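Local coordinates for 6-phosphogluconolactonase (Leishmania braziliensis, PDB 3CSS), which probably hydrolyses 6-phosphogluconolactone to 6-phosphogluconate, the second step in the oxidative stage of the pentose phosphate pathway, at residues P38-L43 with V155-L160; L52-H57 with T92-R97; D75-S80 with P197-V202; L161-D166 with W226-V231; G167-I172 with S243-D248. All coordinates share one frame; numbering follows the deposited sequence.

Contact 1: residues P38-L43 with V155-L160; sequences PVVLAL and VVDIVL
Leu41 and Ala42 pair with Ile158 and Val159 where strands 39-43 and 158-160 run parallel in the core of the Rossmann-like sheet, their axes 12° apart. Backbone bonds set the register: Ile158 N donates to Val40 O, Ala42 N to Ile158 O at 2.9 Å, and Leu160 N to Ala42 O. On its other edge, strand 39-43 pairs with strand 69-77. Apolar contacts flank these bonds. CG of Leu41 lies anti to the backbone N (chi1 178°), and CD1 reaches across to CG2 of Ile158 at 3.6 Å and on to CG of Leu160; Ile25 and Ala28 of helix 14-30 cover Ile158 on this face. On the opposite face, CB of Ala42 touches Val159 CG1 and Val156 CG1, and the latter also meets CG1 of Val40. Just before the second strand, at Asp157, a side chain replaces a backbone acceptor: Val40 N donates to Asp157 OD2 at 2.8 Å, almost straight at 178°, approaching the anti side of the carboxylate slightly out of its plane.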
# COMPACT_ATOMS: atom_id res chain seq x y z
N PRO A 38 -1.87 18.68 3.51
CA PRO A 38 -1.95 17.73 2.40
C PRO A 38 -2.81 16.50 2.68
O PRO A 38 -3.09 16.17 3.83
CB PRO A 38 -0.50 17.29 2.22
CG PRO A 38 0.08 17.38 3.57
CD PRO A 38 -0.57 18.62 4.18
N VAL A 39 -3.24 15.85 1.60
CA VAL A 39 -3.77 14.49 1.65
C VAL A 39 -2.58 13.54 1.80
O VAL A 39 -1.58 13.66 1.08
CB VAL A 39 -4.56 14.19 0.34
CG1 VAL A 39 -4.83 12.69 0.15
CG2 VAL A 39 -5.87 14.97 0.35
N VAL A 40 -2.64 12.60 2.74
CA VAL A 40 -1.57 11.63 2.90
C VAL A 40 -1.92 10.41 2.04
O VAL A 40 -2.96 9.79 2.25
CB VAL A 40 -1.38 11.20 4.38
CG1 VAL A 40 -0.20 10.28 4.50
CG2 VAL A 40 -1.20 12.40 5.28
N LEU A 41 -1.05 10.09 1.08
CA LEU A 41 -1.26 8.99 0.12
C LEU A 41 -0.15 7.96 0.31
O LEU A 41 1.02 8.30 0.20
CB LEU A 41 -1.24 9.53 -1.32
CG LEU A 41 -1.39 8.54 -2.50
CD1 LEU A 41 -2.70 7.78 -2.40
CD2 LEU A 41 -1.26 9.27 -3.86
N ALA A 42 -0.52 6.70 0.58
CA ALA A 42 0.44 5.61 0.62
C ALA A 42 0.41 4.88 -0.71
O ALA A 42 -0.62 4.30 -1.12
CB ALA A 42 0.11 4.63 1.75
N LEU A 43 1.55 4.91 -1.38
CA LEU A 43 1.73 4.32 -2.69
C LEU A 43 1.90 2.84 -2.60
O LEU A 43 2.54 2.33 -1.66
CB LEU A 43 2.97 4.91 -3.35
CG LEU A 43 2.95 6.41 -3.59
CD1 LEU A 43 4.29 6.83 -4.14
CD2 LEU A 43 1.78 6.80 -4.50
N VAL A 155 -2.40 8.52 10.54
CA VAL A 155 -3.71 8.45 9.89
C VAL A 155 -3.51 8.79 8.43
O VAL A 155 -3.22 9.93 8.06
CB VAL A 155 -4.73 9.38 10.55
CG1 VAL A 155 -6.07 9.30 9.82
CG2 VAL A 155 -4.88 9.01 12.03
N VAL A 156 -3.60 7.76 7.59
CA VAL A 156 -3.41 7.93 6.16
C VAL A 156 -4.76 8.22 5.50
O VAL A 156 -5.74 7.54 5.77
CB VAL A 156 -2.74 6.68 5.56
CG1 VAL A 156 -2.60 6.82 4.05
CG2 VAL A 156 -1.40 6.45 6.24
N ASP A 157 -4.82 9.20 4.60
CA ASP A 157 -6.07 9.51 3.89
C ASP A 157 -6.45 8.45 2.84
O ASP A 157 -7.60 7.99 2.78
CB ASP A 157 -6.01 10.90 3.23
CG ASP A 157 -5.96 12.01 4.25
OD1 ASP A 157 -7.03 12.29 4.84
OD2 ASP A 157 -4.87 12.56 4.49
N ILE A 158 -5.47 8.06 2.04
CA ILE A 158 -5.67 7.05 1.00
C ILE A 158 -4.51 6.08 0.99
O ILE A 158 -3.36 6.49 0.79
CB ILE A 158 -5.79 7.68 -0.42
CG1 ILE A 158 -6.95 8.67 -0.47
CG2 ILE A 158 -5.91 6.56 -1.50
CD1 ILE A 158 -7.00 9.48 -1.73
N VAL A 159 -4.82 4.81 1.20
CA VAL A 159 -3.87 3.71 1.03
C VAL A 159 -4.19 2.99 -0.27
O VAL A 159 -5.26 2.39 -0.41
CB VAL A 159 -3.85 2.70 2.23
CG1 VAL A 159 -2.83 1.58 1.96
CG2 VAL A 159 -3.58 3.41 3.57
N LEU A 160 -3.25 3.02 -1.20
CA LEU A 160 -3.37 2.24 -2.40
C LEU A 160 -2.78 0.86 -2.12
O LEU A 160 -1.73 0.76 -1.46
CB LEU A 160 -2.58 2.89 -3.54
CG LEU A 160 -3.04 4.26 -3.98
CD1 LEU A 160 -2.05 4.78 -5.04
CD2 LEU A 160 -4.44 4.16 -4.55
O HOH W 1 0.39 1.23 0.01

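Contact 2: residues L52-H57 with T92-R97; sequences LYEELH and TKALLR
NE of Arg97 donates to the carbonyl O of Lys93 at 2.9 Å, from above the carbonyl plane, and this bond steadies the guanidinium against His57. The guanidinium lies flat on the imidazole, planes 27° apart and centres 4.2 Å apart, with Arg97 NH2 over the ring, 3.3 Å from His57 CE1. CG of His57 is anti to its backbone N (chi1 -175°), which carries the ring out to Arg97; Leu95 O meets the ring edge near CD2, and NE2 is hydrogen-bonded to Asp98. Closer to the helix axes the contact is apolar. Ala94 CB abuts Tyr53 CB at 3.6 Å and CG of Glu54, while Leu95 lays CB against Tyr53 CB and sends CD1 to Leu56 CB and His57 CB. This close approach brings the axes to 7.6 Å, crossing at 46°. Helices 50-59 and 87-96 thus pack together on one side of the central sheet: Tyr53 and Leu96 rest on Leu43 of strand 39-43, and Leu52 bridges to Leu160 of strand 158-162 and to helix 14-30.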
# COMPACT_ATOMS: atom_id res chain seq x y z
N LEU A 52 -1.30 4.39 -13.15
CA LEU A 52 -1.91 5.45 -12.35
C LEU A 52 -0.92 6.59 -12.09
O LEU A 52 -1.25 7.77 -12.28
CB LEU A 52 -2.40 4.89 -11.02
CG LEU A 52 -2.86 5.88 -9.97
CD1 LEU A 52 -4.05 6.72 -10.46
CD2 LEU A 52 -3.19 5.14 -8.67
N TYR A 53 0.27 6.24 -11.64
CA TYR A 53 1.29 7.23 -11.34
C TYR A 53 1.65 8.07 -12.58
O TYR A 53 1.78 9.30 -12.49
CB TYR A 53 2.52 6.58 -10.71
CG TYR A 53 2.23 5.77 -9.46
CD1 TYR A 53 1.05 5.96 -8.70
CD2 TYR A 53 3.13 4.82 -9.02
CE1 TYR A 53 0.78 5.22 -7.58
CE2 TYR A 53 2.86 4.05 -7.87
CZ TYR A 53 1.69 4.25 -7.16
OH TYR A 53 1.42 3.49 -6.04
N GLU A 54 1.77 7.41 -13.73
CA GLU A 54 2.05 8.10 -14.98
C GLU A 54 0.93 9.08 -15.32
O GLU A 54 1.18 10.21 -15.77
CB GLU A 54 2.26 7.07 -16.10
CG GLU A 54 3.53 6.26 -15.92
CD GLU A 54 3.72 5.22 -16.99
OE1 GLU A 54 2.84 5.08 -17.85
OE2 GLU A 54 4.78 4.56 -16.97
N GLU A 55 -0.31 8.66 -15.10
CA GLU A 55 -1.46 9.51 -15.38
C GLU A 55 -1.49 10.72 -14.43
O GLU A 55 -1.73 11.84 -14.87
CB GLU A 55 -2.76 8.73 -15.29
CG GLU A 55 -3.97 9.54 -15.73
CD GLU A 55 -5.12 8.68 -16.10
OE1 GLU A 55 -4.96 7.43 -16.04
OE2 GLU A 55 -6.19 9.23 -16.45
N LEU A 56 -1.24 10.50 -13.14
CA LEU A 56 -1.09 11.63 -12.21
C LEU A 56 0.01 12.60 -12.65
O LEU A 56 -0.13 13.83 -12.55
CB LEU A 56 -0.78 11.11 -10.81
CG LEU A 56 -1.90 10.35 -10.10
CD1 LEU A 56 -1.34 9.68 -8.83
CD2 LEU A 56 -3.10 11.27 -9.77
N HIS A 57 1.12 12.05 -13.14
CA HIS A 57 2.22 12.90 -13.61
C HIS A 57 1.82 13.80 -14.79
O HIS A 57 2.21 14.97 -14.86
CB HIS A 57 3.42 12.06 -13.99
CG HIS A 57 4.62 12.88 -14.37
ND1 HIS A 57 4.81 13.35 -15.65
CD2 HIS A 57 5.65 13.35 -13.63
CE1 HIS A 57 5.93 14.05 -15.69
NE2 HIS A 57 6.46 14.06 -14.48
N THR A 92 9.26 6.84 -8.74
CA THR A 92 10.07 7.99 -9.14
C THR A 92 10.04 8.17 -10.65
O THR A 92 9.79 9.28 -11.13
CB THR A 92 11.52 7.86 -8.60
OG1 THR A 92 11.50 7.95 -7.17
CG2 THR A 92 12.40 8.97 -9.14
N LYS A 93 10.28 7.10 -11.40
CA LYS A 93 10.26 7.16 -12.86
C LYS A 93 8.89 7.58 -13.37
O LYS A 93 8.79 8.39 -14.31
CB LYS A 93 10.65 5.82 -13.49
CG LYS A 93 12.11 5.46 -13.30
CD LYS A 93 12.46 4.20 -14.07
CE LYS A 93 13.84 3.67 -13.69
NZ LYS A 93 14.45 2.89 -14.81
N ALA A 94 7.85 7.05 -12.74
CA ALA A 94 6.49 7.33 -13.17
C ALA A 94 6.03 8.72 -12.75
O ALA A 94 5.27 9.34 -13.48
CB ALA A 94 5.51 6.25 -12.65
N LEU A 95 6.50 9.22 -11.60
CA LEU A 95 5.87 10.39 -10.99
C LEU A 95 6.74 11.25 -10.07
O LEU A 95 6.78 12.47 -10.23
CB LEU A 95 4.60 9.93 -10.24
CG LEU A 95 3.92 10.95 -9.32
CD1 LEU A 95 3.32 12.10 -10.14
CD2 LEU A 95 2.87 10.31 -8.45
N LEU A 96 7.40 10.63 -9.10
CA LEU A 96 8.01 11.38 -8.00
C LEU A 96 9.23 12.18 -8.42
O LEU A 96 9.66 13.10 -7.72
CB LEU A 96 8.34 10.46 -6.80
CG LEU A 96 7.19 9.67 -6.20
CD1 LEU A 96 7.66 8.85 -5.01
CD2 LEU A 96 6.06 10.60 -5.75
N ARG A 97 9.78 11.86 -9.59
CA ARG A 97 10.88 12.65 -10.14
C ARG A 97 10.52 14.15 -10.22
O ARG A 97 11.41 15.01 -10.10
CB ARG A 97 11.30 12.11 -11.52
CG ARG A 97 10.20 12.11 -12.57
CD ARG A 97 10.58 11.27 -13.77
NE ARG A 97 9.50 11.19 -14.76
CZ ARG A 97 9.32 12.05 -15.77
NH1 ARG A 97 10.12 13.09 -15.93
NH2 ARG A 97 8.30 11.87 -16.61

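Contact 3: residues D75-S80 with P197-V202; sequences DERLLS and PKVWRV
Arg77 and Arg201 lie side by side and point the same way, on one face of an antiparallel pairing that adds strand 201-204 to the otherwise parallel centre of the Rossmann-like sheet. They form a non-hydrogen-bonded pair, and their guanidinium planes are 56° apart. CG of Arg77 sits over one face of the Arg201 guanidinium, 3.8 Å from NE, while the Arg77 chain bends at chi2 (86°) and lays its own guanidinium over Pro197 CD. Two carbonyls in the guanidinium plane hold Arg201 flat: NH2 donates to Pro197 O at 2.9 Å and NE to Val199 O. NH1 of Arg77 goes instead to Gln85 O. The like charges approach to 3.8 Å between Arg77 NE and Arg201 NH1; Asp75 OD2 at the Arg201 edge, though beyond salt-bridge range, may offset them, and it is hydrogen-bonded to Ser171 OG, which also bonds Arg201 NH1. Leu78 crosses Val202 at about a right angle, its CD2 against CG1, and CD1 reaches Trp200 CB. Leu79 crosses Val199 obliquely, CD2 meeting CG2 at 3.9 Å. Glu76 and Val202 exchange two backbone bonds, after which Leu78, centre of an inverse gamma turn, donates its N to Trp200 O at 3.0 Å, 162° at the hydrogen.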
# COMPACT_ATOMS: atom_id res chain seq x y z
N ASP A 75 4.66 -0.12 1.22
CA ASP A 75 5.59 -1.19 1.44
C ASP A 75 6.75 -1.03 0.50
O ASP A 75 6.67 -0.30 -0.50
CB ASP A 75 4.95 -2.57 1.29
CG ASP A 75 4.67 -2.96 -0.16
OD1 ASP A 75 3.80 -2.32 -0.81
OD2 ASP A 75 5.27 -3.95 -0.63
N GLU A 76 7.85 -1.70 0.81
CA GLU A 76 9.05 -1.56 -0.01
C GLU A 76 9.92 -2.78 0.05
O GLU A 76 10.05 -3.44 1.08
CB GLU A 76 9.81 -0.28 0.38
CG GLU A 76 11.11 -0.03 -0.39
CD GLU A 76 10.92 0.15 -1.89
OE1 GLU A 76 10.38 -0.77 -2.54
OE2 GLU A 76 11.37 1.20 -2.44
N ARG A 77 10.52 -3.08 -1.10
CA ARG A 77 11.56 -4.08 -1.21
C ARG A 77 12.88 -3.48 -0.73
O ARG A 77 13.27 -2.40 -1.20
CB ARG A 77 11.70 -4.50 -2.68
CG ARG A 77 10.50 -5.21 -3.26
CD ARG A 77 9.43 -4.25 -3.80
NE ARG A 77 8.32 -4.95 -4.44
CZ ARG A 77 8.23 -5.28 -5.72
NH1 ARG A 77 9.22 -5.02 -6.56
NH2 ARG A 77 7.14 -5.92 -6.17
N LEU A 78 13.59 -4.17 0.15
CA LEU A 78 14.82 -3.62 0.73
C LEU A 78 16.00 -3.79 -0.21
O LEU A 78 16.95 -4.56 0.03
CB LEU A 78 15.09 -4.21 2.11
CG LEU A 78 13.97 -3.89 3.11
CD1 LEU A 78 14.26 -4.49 4.48
CD2 LEU A 78 13.72 -2.38 3.20
N LEU A 79 15.89 -3.06 -1.32
CA LEU A 79 16.92 -2.93 -2.33
C LEU A 79 17.30 -1.43 -2.39
O LEU A 79 16.62 -0.59 -1.81
CB LEU A 79 16.37 -3.42 -3.68
CG LEU A 79 15.88 -4.87 -3.72
CD1 LEU A 79 14.89 -5.10 -4.85
CD2 LEU A 79 17.04 -5.86 -3.82
N SER A 80 18.38 -1.10 -3.09
CA SER A 80 18.75 0.30 -3.26
C SER A 80 17.63 1.08 -3.96
O SER A 80 16.83 0.51 -4.71
CB SER A 80 20.10 0.44 -4.01
OG SER A 80 19.96 0.23 -5.41
N PRO A 197 10.13 -9.95 -5.98
CA PRO A 197 11.50 -10.41 -5.78
C PRO A 197 11.74 -11.03 -4.40
O PRO A 197 11.07 -10.65 -3.43
CB PRO A 197 12.33 -9.13 -5.96
CG PRO A 197 11.43 -8.03 -5.73
CD PRO A 197 10.06 -8.49 -6.10
N LYS A 198 12.71 -11.95 -4.33
CA LYS A 198 13.06 -12.64 -3.10
C LYS A 198 13.99 -11.76 -2.26
O LYS A 198 15.21 -11.95 -2.23
CB LYS A 198 13.77 -13.98 -3.40
CG LYS A 198 12.93 -14.97 -4.20
CD LYS A 198 11.65 -15.32 -3.48
CE LYS A 198 10.85 -16.39 -4.19
NZ LYS A 198 9.57 -16.65 -3.46
N VAL A 199 13.40 -10.78 -1.58
CA VAL A 199 14.13 -9.83 -0.77
C VAL A 199 13.24 -9.44 0.39
O VAL A 199 12.00 -9.36 0.23
CB VAL A 199 14.52 -8.54 -1.58
CG1 VAL A 199 13.30 -7.83 -2.14
CG2 VAL A 199 15.40 -7.57 -0.73
N TRP A 200 13.85 -9.20 1.55
CA TRP A 200 13.12 -8.73 2.72
C TRP A 200 12.38 -7.43 2.42
O TRP A 200 12.78 -6.65 1.53
CB TRP A 200 14.03 -8.58 3.96
CG TRP A 200 14.19 -9.87 4.69
CD1 TRP A 200 15.12 -10.83 4.45
CD2 TRP A 200 13.37 -10.35 5.75
NE1 TRP A 200 14.93 -11.88 5.31
CE2 TRP A 200 13.85 -11.62 6.11
CE3 TRP A 200 12.26 -9.83 6.45
CZ2 TRP A 200 13.26 -12.39 7.11
CZ3 TRP A 200 11.68 -10.59 7.44
CH2 TRP A 200 12.19 -11.85 7.77
N ARG A 201 11.28 -7.26 3.15
CA ARG A 201 10.37 -6.13 2.99
C ARG A 201 10.13 -5.38 4.30
O ARG A 201 10.22 -5.93 5.40
CB ARG A 201 8.98 -6.59 2.47
CG ARG A 201 9.01 -7.65 1.37
CD ARG A 201 9.63 -7.12 0.10
NE ARG A 201 9.60 -8.09 -1.00
CZ ARG A 201 8.57 -8.25 -1.83
NH1 ARG A 201 7.48 -7.51 -1.72
NH2 ARG A 201 8.63 -9.16 -2.79
N VAL A 202 9.76 -4.11 4.15
CA VAL A 202 9.05 -3.40 5.19
C VAL A 202 7.66 -3.08 4.65
O VAL A 202 7.46 -2.94 3.43
CB VAL A 202 9.77 -2.13 5.66
CG1 VAL A 202 11.10 -2.51 6.32
CG2 VAL A 202 10.01 -1.19 4.53

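Contact 4: residues L161-D166 with W226-V231; sequences LGFGSD and WVVRGV
Phe163 leaves the backbone directed at helix 225-232, with CG anti to the carbonyl carbon (chi1 -74°); its side chain and that of Val227 pass each other in opposite directions. Beyond CB, ring atom CG meets Val227 CG1 at 3.8 Å, and CD1 and CD2 share that methyl. Val227 CG1 stands over the face in a CH-pi contact, 3.9 Å from the centroid of the Phe163 ring and 14° off the normal. Farther out, Phe163 CE2 has Val228 CG2 beside the ring edge at 4.1 Å, the two side chains crossing at about a right angle. The tip, CZ, meets Val231 CG2 end to end. In this Rossmann-like fold Phe163 lies near the C-terminal end of strand 158-162, and its side chain fills the join between that sheet and helix 225-232, resting also on Val217 and Ala219 of the neighbouring strand 214-219. The other branch of Val227 serves the following loop, CG2 touching Gly164 O at 3.5 Å. Trp226 closes over the same loop: CG lies between backbone N and carbonyl carbon (chi1 75°), turning the indole toward Ser165. Trp226 NE1 donates to Ser165 O at 2.9 Å, the oxygen close to the ring plane though the bond is bent at the hydrogen, and CZ2 packs on the carbonyl carbon of Asp166.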
# COMPACT_ATOMS: atom_id res chain seq x y z
N LEU A 161 -3.43 -0.19 -2.64
CA LEU A 161 -3.01 -1.56 -2.41
C LEU A 161 -3.18 -2.38 -3.68
O LEU A 161 -3.91 -2.01 -4.59
CB LEU A 161 -3.84 -2.22 -1.29
CG LEU A 161 -3.70 -1.68 0.14
CD1 LEU A 161 -4.73 -2.43 0.98
CD2 LEU A 161 -2.29 -1.87 0.67
N GLY A 162 -2.46 -3.49 -3.74
CA GLY A 162 -2.72 -4.54 -4.68
C GLY A 162 -2.97 -5.86 -3.99
O GLY A 162 -2.84 -5.97 -2.77
N PHE A 163 -3.27 -6.88 -4.79
CA PHE A 163 -3.37 -8.25 -4.30
C PHE A 163 -2.37 -9.10 -5.05
O PHE A 163 -2.27 -9.00 -6.28
CB PHE A 163 -4.75 -8.86 -4.56
CG PHE A 163 -5.87 -8.36 -3.67
CD1 PHE A 163 -5.66 -7.97 -2.35
CD2 PHE A 163 -7.15 -8.37 -4.16
CE1 PHE A 163 -6.76 -7.57 -1.57
CE2 PHE A 163 -8.22 -7.99 -3.40
CZ PHE A 163 -8.03 -7.61 -2.10
N GLY A 164 -1.67 -9.96 -4.33
CA GLY A 164 -0.94 -11.05 -4.95
C GLY A 164 -1.81 -12.26 -5.14
O GLY A 164 -2.82 -12.45 -4.44
N SER A 165 -1.38 -13.14 -6.05
CA SER A 165 -2.06 -14.43 -6.23
C SER A 165 -1.98 -15.34 -4.98
O SER A 165 -2.73 -16.29 -4.87
CB SER A 165 -1.50 -15.17 -7.43
OG SER A 165 -0.15 -15.54 -7.19
N ASP A 166 -1.07 -15.02 -4.07
CA ASP A 166 -0.95 -15.69 -2.77
C ASP A 166 -1.90 -15.13 -1.70
O ASP A 166 -1.89 -15.60 -0.56
CB ASP A 166 0.49 -15.62 -2.29
CG ASP A 166 0.92 -14.22 -1.88
OD1 ASP A 166 0.30 -13.25 -2.35
OD2 ASP A 166 1.87 -14.09 -1.07
N TRP A 226 -9.68 -15.93 -6.32
CA TRP A 226 -9.92 -16.58 -5.03
C TRP A 226 -9.67 -15.63 -3.88
O TRP A 226 -10.28 -15.73 -2.81
CB TRP A 226 -9.05 -17.83 -4.89
CG TRP A 226 -7.58 -17.62 -4.59
CD1 TRP A 226 -6.57 -17.50 -5.51
CD2 TRP A 226 -6.95 -17.52 -3.31
NE1 TRP A 226 -5.38 -17.35 -4.89
CE2 TRP A 226 -5.57 -17.35 -3.53
CE3 TRP A 226 -7.42 -17.52 -1.99
CZ2 TRP A 226 -4.65 -17.21 -2.49
CZ3 TRP A 226 -6.50 -17.41 -0.97
CH2 TRP A 226 -5.14 -17.25 -1.22
N VAL A 227 -8.73 -14.71 -4.10
CA VAL A 227 -8.42 -13.69 -3.09
C VAL A 227 -9.60 -12.75 -2.93
O VAL A 227 -10.05 -12.44 -1.82
CB VAL A 227 -7.14 -12.91 -3.49
CG1 VAL A 227 -6.85 -11.83 -2.44
CG2 VAL A 227 -5.93 -13.89 -3.69
N VAL A 228 -10.08 -12.23 -4.05
CA VAL A 228 -11.23 -11.33 -4.01
C VAL A 228 -12.43 -12.01 -3.34
O VAL A 228 -13.06 -11.44 -2.43
CB VAL A 228 -11.58 -10.94 -5.48
CG1 VAL A 228 -12.92 -10.22 -5.53
CG2 VAL A 228 -10.50 -10.06 -6.11
N ARG A 229 -12.76 -13.23 -3.75
CA ARG A 229 -13.92 -13.89 -3.17
C ARG A 229 -13.71 -14.22 -1.68
O ARG A 229 -14.69 -14.19 -0.90
CB ARG A 229 -14.31 -15.11 -4.01
CG ARG A 229 -15.02 -14.71 -5.29
CD ARG A 229 -15.37 -15.89 -6.14
NE ARG A 229 -14.16 -16.61 -6.54
CZ ARG A 229 -13.79 -17.77 -6.01
NH1 ARG A 229 -14.50 -18.31 -5.03
NH2 ARG A 229 -12.68 -18.36 -6.44
N GLY A 230 -12.46 -14.48 -1.29
CA GLY A 230 -12.13 -14.78 0.11
C GLY A 230 -12.17 -13.55 1.00
O GLY A 230 -12.42 -13.66 2.21
N VAL A 231 -11.91 -12.38 0.42
CA VAL A 231 -12.07 -11.12 1.15
C VAL A 231 -13.54 -10.73 1.31
O VAL A 231 -13.98 -10.26 2.37
CB VAL A 231 -11.24 -9.97 0.48
CG1 VAL A 231 -11.64 -8.58 1.07
CG2 VAL A 231 -9.71 -10.23 0.59

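Contact 5: residues G167-I172 with S243-D248; sequences GHTASI and SRFLRD
Ser243 holds OG between its backbone N and carbonyl carbon (chi1 58°), which brings the hydroxyl and the amide N to the same acceptor, Gly167 O. Ser243 N donates to Gly167 O at 3.1 Å, nearly in line with the carbonyl bond; in the conformer given, Ser243 OG also donates to it at 2.9 Å, tilted out of the carbonyl plane. The Gly167 carbonyl is thus held by N and, in this conformer, by OG, where a positive phi (89°) turns the chain. Phe245 likewise has CG between N and carbonyl carbon, directing its ring at the 167-172 loop. The ring presents its CE2-CZ side to two methyls: Thr169 CG2 lies 3.6 Å from Phe245 CE2, and Ile172 CD1 lies 3.6 Å from Phe245 CZ. Both approach obliquely. OG1 of Thr169, anti to the backbone N (chi1 -171°), bonds Gly162 O, while the methyl CG2 faces Phe245 and lies 4.0 Å from Ser243 CB. Within the loop, Ile172 N bonds back to Thr169 O. The 3-10 turn of residues 243-247 is thereby joined to the loop following strand 158-162; helix 206-211 adjoins through Ile209 on Ile172 and Lys206 on Phe245, and Thr203 of strand 201-204 touches Ile172.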
# COMPACT_ATOMS: atom_id res chain seq x y z
N GLY A 167 -2.68 -14.10 -2.05
CA GLY A 167 -3.60 -13.47 -1.10
C GLY A 167 -3.02 -12.32 -0.29
O GLY A 167 -3.71 -11.74 0.55
N HIS A 168 -1.73 -12.00 -0.49
CA HIS A 168 -1.10 -10.92 0.24
C HIS A 168 -1.54 -9.55 -0.31
O HIS A 168 -2.02 -9.44 -1.43
CB HIS A 168 0.44 -11.06 0.25
CG HIS A 168 1.14 -10.35 -0.86
ND1 HIS A 168 1.32 -10.91 -2.11
CD2 HIS A 168 1.77 -9.15 -0.90
CE1 HIS A 168 1.98 -10.06 -2.88
NE2 HIS A 168 2.28 -8.99 -2.17
N THR A 169 -1.34 -8.52 0.51
CA THR A 169 -1.44 -7.14 0.08
C THR A 169 -0.30 -6.39 0.80
O THR A 169 0.29 -6.90 1.77
CB THR A 169 -2.83 -6.54 0.40
OG1 THR A 169 -2.98 -5.26 -0.22
CG2 THR A 169 -3.09 -6.45 1.93
N ALA A 170 0.04 -5.21 0.30
CA ALA A 170 1.24 -4.50 0.77
C ALA A 170 2.41 -5.51 0.79
O ALA A 170 2.59 -6.21 -0.19
CB ALA A 170 0.98 -3.87 2.14
N SER A 171 3.20 -5.57 1.86
CA SER A 171 4.11 -6.75 2.05
C SER A 171 3.70 -7.53 3.30
O SER A 171 4.53 -8.02 4.08
CB SER A 171 5.59 -6.35 2.06
OG SER A 171 6.04 -6.09 0.74
N ILE A 172 2.37 -7.67 3.45
CA ILE A 172 1.79 -8.46 4.53
C ILE A 172 1.55 -9.86 3.94
O ILE A 172 0.48 -10.12 3.34
CB ILE A 172 0.48 -7.81 5.06
CG1 ILE A 172 0.78 -6.40 5.61
CG2 ILE A 172 -0.13 -8.71 6.16
CD1 ILE A 172 -0.45 -5.49 5.83
N SER A 243 -5.29 -11.18 3.19
CA SER A 243 -5.90 -9.86 2.98
C SER A 243 -7.37 -9.71 3.44
O SER A 243 -7.93 -8.61 3.40
CB SER A 243 -5.73 -9.43 1.52
OG SER A 243 -6.32 -10.39 0.67
N ARG A 244 -7.98 -10.80 3.93
CA ARG A 244 -9.28 -10.71 4.59
C ARG A 244 -9.27 -9.73 5.78
O ARG A 244 -10.35 -9.26 6.18
CB ARG A 244 -9.78 -12.09 5.01
CG ARG A 244 -11.23 -12.11 5.46
CD ARG A 244 -11.76 -13.50 5.77
NE ARG A 244 -13.10 -13.43 6.37
CZ ARG A 244 -14.25 -13.31 5.71
NH1 ARG A 244 -14.28 -13.25 4.39
NH2 ARG A 244 -15.39 -13.27 6.38
N PHE A 245 -8.10 -9.36 6.32
CA PHE A 245 -8.08 -8.32 7.37
C PHE A 245 -8.69 -6.99 6.91
O PHE A 245 -9.10 -6.15 7.74
CB PHE A 245 -6.66 -8.10 7.94
CG PHE A 245 -5.75 -7.29 7.05
CD1 PHE A 245 -5.79 -5.89 7.08
CD2 PHE A 245 -4.83 -7.92 6.20
CE1 PHE A 245 -4.95 -5.15 6.24
CE2 PHE A 245 -3.98 -7.17 5.39
CZ PHE A 245 -4.05 -5.79 5.41
N LEU A 246 -8.75 -6.78 5.60
CA LEU A 246 -9.39 -5.56 5.05
C LEU A 246 -10.86 -5.39 5.46
O LEU A 246 -11.38 -4.27 5.53
CB LEU A 246 -9.26 -5.55 3.52
CG LEU A 246 -7.85 -5.34 2.98
CD1 LEU A 246 -7.85 -5.52 1.46
CD2 LEU A 246 -7.25 -3.96 3.40
N ARG A 247 -11.53 -6.49 5.80
CA ARG A 247 -12.91 -6.45 6.26
C ARG A 247 -13.07 -5.61 7.52
O ARG A 247 -14.18 -5.14 7.82
CB ARG A 247 -13.43 -7.86 6.52
CG ARG A 247 -13.60 -8.73 5.28
CD ARG A 247 -14.33 -10.03 5.58
NE ARG A 247 -15.73 -9.77 5.93
CZ ARG A 247 -16.69 -9.59 5.03
NH1 ARG A 247 -16.45 -9.66 3.73
NH2 ARG A 247 -17.92 -9.33 5.44
N ASP A 248 -11.98 -5.47 8.29
CA ASP A 248 -11.98 -4.74 9.55
C ASP A 248 -11.45 -3.31 9.45
O ASP A 248 -11.19 -2.66 10.47
CB ASP A 248 -11.19 -5.52 10.60
CG ASP A 248 -11.85 -6.81 11.00
OD1 ASP A 248 -13.09 -6.84 11.09
OD2 ASP A 248 -11.10 -7.80 11.21

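In the fold
From the N terminus, strand 39-43 opens contact 1, which closes only at 155-160, across a long loop. Contact 2 lies wholly within that loop, joining helices 50-59 and 87-96, and touches contact 1 through Leu43, Leu160 and Tyr53. Strand 69-77 opens contact 3, which crosses both: it starts inside contact 2's span and closes at 197-202, beyond contact 1. Contacts 4 and 5 begin one after the other from the end part of strand 158-162 onward, close in the same order at 226-231 and 243-248, and so cross each other and contact 3. Ser171 of contact 5 probably bonds Asp75 and Arg201 of contact 3, linking the antiparallel side of the sheet to the loops past its centre.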